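Local coordinates for succinylglutamate desuccinylase (Vibrio parahaemolyticus, PDB 2BCO), which probably hydrolyses N-succinyl-L-glutamate to succinate and L-glutamate, the last step of arginine degradation by the AST pathway, using one zinc ion per subunit, at residues C60-D65 with D153-I158; R159-Y164 with E282-F287. All coordinates share one frame; numbering follows the deposited sequence.

Contact 1. Residues C60-D65 with D153-I158. With ZN (zinc ion), chain C.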
loop_
_atom_site.group_PDB
_atom_site.type_symbol
_atom_site.label_atom_id
_atom_site.label_comp_id
_atom_site.label_asym_id
_atom_site.label_seq_id
_atom_site.Cartn_x
_atom_site.Cartn_y
_atom_site.Cartn_z
ATOM N N CYS A 60 2.621 -4.181 5.775
ATOM C CA CYS A 60 3.265 -4.871 4.682
ATOM C C CYS A 60 2.792 -6.310 4.728
ATOM O O CYS A 60 2.234 -6.760 5.735
ATOM C CB CYS A 60 4.785 -4.811 4.830
ATOM S SG CYS A 60 5.392 -5.581 6.311
ATOM N N GLY A 61 2.999 -7.029 3.633
ATOM C CA GLY A 61 2.599 -8.417 3.606
ATOM C C GLY A 61 1.119 -8.750 3.483
ATOM O O GLY A 61 0.747 -9.875 3.795
ATOM N N ILE A 62 0.277 -7.807 3.056
ATOM C CA ILE A 62 -1.143 -8.100 2.869
ATOM C C ILE A 62 -1.166 -9.304 1.923
ATOM O O ILE A 62 -2.025 -10.186 2.022
ATOM C CB ILE A 62 -1.901 -6.895 2.236
ATOM C CG1 ILE A 62 -2.266 -5.888 3.329
ATOM C CG2 ILE A 62 -3.175 -7.361 1.514
ATOM C CD1 ILE A 62 -3.142 -6.469 4.442
ATOM N N HIS A 63 -0.191 -9.311 1.015
ATOM C CA HIS A 63 0.032 -10.379 0.045
ATOM C C HIS A 63 1.351 -10.992 0.524
ATOM O O HIS A 63 2.357 -10.291 0.636
ATOM C CB HIS A 63 0.170 -9.798 -1.368
ATOM C CG HIS A 63 -1.127 -9.317 -1.939
ATOM N ND1 HIS A 63 -1.202 -8.358 -2.925
ATOM C CD2 HIS A 63 -2.404 -9.681 -1.676
ATOM C CE1 HIS A 63 -2.466 -8.150 -3.243
ATOM N NE2 HIS A 63 -3.216 -8.941 -2.500
ATOM N N GLY A 64 1.331 -12.292 0.815
ATOM C CA GLY A 64 2.500 -12.978 1.350
ATOM C C GLY A 64 3.829 -12.926 0.629
ATOM O O GLY A 64 4.872 -12.780 1.273
ATOM N N ASP A 65 3.806 -13.050 -0.697
ATOM C CA ASP A 65 5.042 -13.037 -1.481
ATOM C C ASP A 65 5.689 -11.669 -1.752
ATOM O O ASP A 65 6.694 -11.597 -2.442
ATOM C CB ASP A 65 4.823 -13.778 -2.813
ATOM C CG ASP A 65 3.625 -13.257 -3.588
ATOM O OD1 ASP A 65 2.954 -12.310 -3.121
ATOM O OD2 ASP A 65 3.345 -13.800 -4.677
ATOM N N ASP A 153 0.264 1.313 3.079
ATOM C CA ASP A 153 0.204 -0.133 2.867
ATOM C C ASP A 153 1.227 -0.499 1.792
ATOM O O ASP A 153 1.048 -0.164 0.619
ATOM C CB ASP A 153 -1.192 -0.550 2.398
ATOM C CG ASP A 153 -1.358 -2.051 2.379
ATOM O OD1 ASP A 153 -2.275 -2.564 1.708
ATOM O OD2 ASP A 153 -0.559 -2.723 3.056
ATOM N N LEU A 154 2.274 -1.217 2.186
ATOM C CA LEU A 154 3.361 -1.566 1.265
ATOM C C LEU A 154 3.254 -2.891 0.506
ATOM O O LEU A 154 3.228 -3.973 1.103
ATOM C CB LEU A 154 4.679 -1.512 2.034
ATOM C CG LEU A 154 4.771 -0.339 3.019
ATOM C CD1 LEU A 154 6.160 -0.326 3.682
ATOM C CD2 LEU A 154 4.509 0.989 2.270
ATOM N N HIS A 155 3.232 -2.786 -0.822
ATOM C CA HIS A 155 3.116 -3.938 -1.704
ATOM C C HIS A 155 4.255 -3.998 -2.731
ATOM O O HIS A 155 5.179 -3.179 -2.701
ATOM C CB HIS A 155 1.766 -3.880 -2.432
ATOM C CG HIS A 155 0.584 -3.951 -1.514
ATOM N ND1 HIS A 155 -0.347 -4.968 -1.577
ATOM C CD2 HIS A 155 0.196 -3.153 -0.498
ATOM C CE1 HIS A 155 -1.255 -4.794 -0.637
ATOM N NE2 HIS A 155 -0.951 -3.699 0.036
ATOM N N CYS A 156 4.186 -5.003 -3.605
ATOM C CA CYS A 156 5.142 -5.200 -4.696
ATOM C C CYS A 156 4.293 -5.605 -5.894
ATOM O O CYS A 156 3.308 -6.325 -5.738
ATOM C CB CYS A 156 6.130 -6.331 -4.393
ATOM S SG CYS A 156 7.286 -5.977 -3.095
ATOM N N ALA A 157 4.663 -5.139 -7.082
ATOM C CA ALA A 157 3.919 -5.472 -8.288
ATOM C C ALA A 157 4.200 -6.908 -8.714
ATOM O O ALA A 157 5.253 -7.464 -8.396
ATOM C CB ALA A 157 4.283 -4.512 -9.413
ATOM N N ILE A 158 3.254 -7.504 -9.435
ATOM C CA ILE A 158 3.405 -8.879 -9.904
ATOM C C ILE A 158 3.844 -8.922 -11.362
ATOM O O ILE A 158 4.111 -9.987 -11.901
ATOM C CB ILE A 158 2.086 -9.662 -9.784
ATOM C CG1 ILE A 158 0.982 -8.927 -10.550
ATOM C CG2 ILE A 158 1.731 -9.858 -8.315
ATOM C CD1 ILE A 158 -0.320 -9.698 -10.652
HETATM ZN ZN ZN C . 0.196 -6.470 -3.232
HETATM O O HOH W 1 4.708 -6.179 1.737
HETATM O O HOH W 2 0.953 -4.946 2.482
HETATM O O HOH W 3 1.363 -6.807 0.482
HETATM O O HOH W 4 0.051 -5.994 -5.744
#
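C60 and L154 bring the two backbones closest, with CA atoms 4.8 Å apart, where parallel strands 55-60 and 149-157 run side by side and the loop G61-D65 follows. Past C60 the chains part, and waters bridge them. Water 1 accepts from G61 N and donates to the carbonyl O of L154. Water 2 accepts from I62 N and lies within bonding distance of L154 O and D153 OD2, which may compete for its protons with other acceptors nearby.

The zinc ion joins H63 and H155. Each uses its ND1: H63 ND1 is 2.4 Å from the zinc and H155 ND1 is 2.3 Å from it. The two rings stand almost perpendicular, planes at 89°, in an offset edge-to-face pair. The edge of H155 points toward the face of H63, and H155 CE1 lies over that face. H155 CG is anti to the carbonyl carbon (chi1 -62°), and its ND1 reaches the zinc.

I62 packs beside this pair. Its CB lies 3.6 Å from H155 CE1. The I62 and D153 side chains cross at about a right angle, with I62 CG1 3.6 Å from D153 OD2. At its other ring nitrogen, H155 NE2 donates to D153 OD1; the modelled bond is very short and its exact length is doubtful. H63 NE2 is bonded to N111 OD1. N111, and probably D153, would hold the rotation of these rings.

E66 and water 4 complete the zinc site, and water 4 also donates to C156 O. The arrangement is the mononuclear zinc centre of the AspA/AstE family, related to zinc carboxypeptidases, with E219 as its predicted catalytic residue.

Contact 2. Residues R159-Y164 with E282-F287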
loop_
_atom_site.group_PDB
_atom_site.type_symbol
_atom_site.label_atom_id
_atom_site.label_comp_id
_atom_site.label_asym_id
_atom_site.label_seq_id
_atom_site.Cartn_x
_atom_site.Cartn_y
_atom_site.Cartn_z
ATOM N N ARG A 159 3.904 -7.758 -11.998
ATOM C CA ARG A 159 4.306 -7.659 -13.395
ATOM C C ARG A 159 5.200 -6.435 -13.534
ATOM O O ARG A 159 5.267 -5.606 -12.623
ATOM C CB ARG A 159 3.069 -7.523 -14.289
ATOM C CG ARG A 159 2.199 -6.328 -13.939
ATOM C CD ARG A 159 0.915 -6.272 -14.760
ATOM N NE ARG A 159 -0.001 -7.374 -14.463
ATOM C CZ ARG A 159 0.008 -8.555 -15.076
ATOM N NH1 ARG A 159 0.884 -8.812 -16.038
ATOM N NH2 ARG A 159 -0.861 -9.489 -14.717
ATOM N N GLY A 160 5.887 -6.326 -14.668
ATOM C CA GLY A 160 6.778 -5.201 -14.886
ATOM C C GLY A 160 6.075 -3.897 -15.213
ATOM O O GLY A 160 4.870 -3.868 -15.427
ATOM N N SER A 161 6.834 -2.812 -15.250
ATOM C CA SER A 161 6.266 -1.507 -15.562
ATOM C C SER A 161 7.342 -0.455 -15.824
ATOM O O SER A 161 8.475 -0.576 -15.353
ATOM C CB SER A 161 5.382 -1.037 -14.406
ATOM O OG SER A 161 4.853 0.242 -14.675
ATOM N N LYS A 162 6.990 0.575 -16.584
ATOM C CA LYS A 162 7.938 1.644 -16.856
ATOM C C LYS A 162 8.072 2.456 -15.573
ATOM O O LYS A 162 8.958 3.295 -15.449
ATOM C CB LYS A 162 7.454 2.518 -18.019
ATOM C CG LYS A 162 6.045 3.069 -17.866
ATOM C CD LYS A 162 5.572 3.731 -19.159
ATOM C CE LYS A 162 4.147 4.257 -19.019
ATOM N NZ LYS A 162 3.540 4.697 -20.312
ATOM N N HIS A 163 7.177 2.193 -14.620
ATOM C CA HIS A 163 7.204 2.856 -13.319
ATOM C C HIS A 163 7.591 1.786 -12.299
ATOM O O HIS A 163 6.736 1.014 -11.857
ATOM C CB HIS A 163 5.833 3.424 -12.948
ATOM C CG HIS A 163 5.316 4.462 -13.896
ATOM N ND1 HIS A 163 6.100 5.482 -14.390
ATOM C CD2 HIS A 163 4.075 4.664 -14.407
ATOM C CE1 HIS A 163 5.368 6.267 -15.163
ATOM N NE2 HIS A 163 4.135 5.792 -15.190
ATOM N N TYR A 164 8.874 1.721 -11.941
ATOM C CA TYR A 164 9.339 0.720 -10.982
ATOM C C TYR A 164 8.563 0.842 -9.667
ATOM O O TYR A 164 8.251 -0.165 -9.025
ATOM C CB TYR A 164 10.837 0.878 -10.727
ATOM C CG TYR A 164 11.384 -0.112 -9.728
ATOM C CD1 TYR A 164 11.549 -1.457 -10.062
ATOM C CD2 TYR A 164 11.731 0.294 -8.445
ATOM C CE1 TYR A 164 12.055 -2.380 -9.128
ATOM C CE2 TYR A 164 12.232 -0.617 -7.505
ATOM C CZ TYR A 164 12.396 -1.951 -7.856
ATOM O OH TYR A 164 12.914 -2.840 -6.937
ATOM N N GLU A 282 3.048 -5.530 -19.069
ATOM C CA GLU A 282 3.451 -4.560 -18.054
ATOM C C GLU A 282 2.340 -3.599 -17.643
ATOM O O GLU A 282 1.437 -3.302 -18.431
ATOM C CB GLU A 282 4.653 -3.744 -18.561
ATOM C CG GLU A 282 5.988 -4.478 -18.512
ATOM C CD GLU A 282 7.142 -3.669 -19.104
ATOM O OE1 GLU A 282 7.175 -2.432 -18.924
ATOM O OE2 GLU A 282 8.030 -4.276 -19.745
ATOM N N ASN A 283 2.397 -3.133 -16.396
ATOM C CA ASN A 283 1.431 -2.158 -15.920
ATOM C C ASN A 283 1.788 -0.865 -16.642
ATOM O O ASN A 283 2.958 -0.621 -16.956
ATOM C CB ASN A 283 1.533 -1.948 -14.405
ATOM C CG ASN A 283 0.634 -2.891 -13.622
ATOM O OD1 ASN A 283 -0.514 -3.122 -14.000
ATOM N ND2 ASN A 283 1.145 -3.422 -12.516
ATOM N N PHE A 284 0.783 -0.045 -16.905
ATOM C CA PHE A 284 0.968 1.216 -17.618
ATOM C C PHE A 284 1.467 1.021 -19.037
ATOM O O PHE A 284 2.276 1.805 -19.526
ATOM C CB PHE A 284 1.930 2.146 -16.876
ATOM C CG PHE A 284 1.421 2.594 -15.542
ATOM C CD1 PHE A 284 1.698 1.861 -14.391
ATOM C CD2 PHE A 284 0.627 3.734 -15.438
ATOM C CE1 PHE A 284 1.193 2.256 -13.151
ATOM C CE2 PHE A 284 0.116 4.138 -14.206
ATOM C CZ PHE A 284 0.400 3.396 -13.062
ATOM N N THR A 285 1.003 -0.039 -19.691
ATOM C CA THR A 285 1.368 -0.280 -21.080
ATOM C C THR A 285 0.389 0.600 -21.856
ATOM O O THR A 285 -0.828 0.443 -21.736
ATOM C CB THR A 285 1.185 -1.768 -21.482
ATOM O OG1 THR A 285 2.203 -2.557 -20.855
ATOM C CG2 THR A 285 1.279 -1.938 -22.991
ATOM N N SER A 286 0.922 1.530 -22.640
ATOM C CA SER A 286 0.085 2.457 -23.396
ATOM C C SER A 286 -0.399 1.935 -24.736
ATOM O O SER A 286 0.102 0.940 -25.255
ATOM C CB SER A 286 0.826 3.782 -23.605
ATOM O OG SER A 286 2.011 3.592 -24.355
ATOM N N PHE A 287 -1.387 2.625 -25.291
ATOM C CA PHE A 287 -1.954 2.259 -26.579
ATOM C C PHE A 287 -2.185 3.528 -27.379
ATOM O O PHE A 287 -2.132 4.628 -26.836
ATOM C CB PHE A 287 -3.291 1.526 -26.404
ATOM C CG PHE A 287 -3.191 0.253 -25.600
ATOM C CD1 PHE A 287 -3.521 0.238 -24.245
ATOM C CD2 PHE A 287 -2.751 -0.934 -26.194
ATOM C CE1 PHE A 287 -3.414 -0.943 -23.491
ATOM C CE2 PHE A 287 -2.639 -2.120 -25.450
ATOM C CZ PHE A 287 -2.971 -2.121 -24.100
HETATM O O HOH W 5 4.976 0.256 -18.557
#
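G160 and E282 meet where the loop R159-Y164 runs against the segment E282-F287. The tight part begins here: N283 N donates to G160 O at 2.8 Å, and E282 CB lies 3.1 Å from G160 O. Next to this bond, S161 OG lies anti to its backbone N (chi1 178°). There it donates to N283 O from above the carbonyl plane, at 3.1 Å, and accepts from H163 N in an ST turn.

The edge of H163 meets the F284 ring face, planes at 76°, with CD2 above the ring centre and 3.6 Å from F284 CG. H163 NE2 bonds to Y260 OH, and F284 also makes an edge-to-face pair with F166. The R159 and N283 side chains cross at about a right angle, R159 CG 3.4 Å from N283 ND2. R159 NH1 bonds to the carbonyls of D279 and V281. N283 OD1 takes a bond from F312 N.

The other side is open to solvent. The exposed, extended K162 chain passes F284, its CE 3.1 Å from F284 O. The carboxylate end of exposed E282 reaches S161, with OE1 3.6 Å from S161 CA. Water 5 accepts from K162 N and donates to N283 O.

F284 (phi 63°) and T285 form a G1 beta bulge opposite I310 of strand 309-311. The contact is an interdomain junction, joining a catalytic-domain loop to the barrel-sandwich hybrid domain of the AspA/AstE family.

Contacts 1 and 2 follow one another along the chain. I158 ends the second segment of contact 1 and R159 begins the loop of contact 2, but the two contacts do not otherwise touch. Their centres are about 18 Å apart. Contact 1 is buried, its centre about 7 Å from the centre of the chain, and lies within the catalytic domain. Contact 2 is only partly buried and joins that domain to the hybrid domain. It still comes near the active site: at the nearest atoms, the N283 side chain is about 6 Å from that of E219, the predicted catalytic residue, and about 10 Å from the zinc. The E219 side chain is about 4 Å from that of H155.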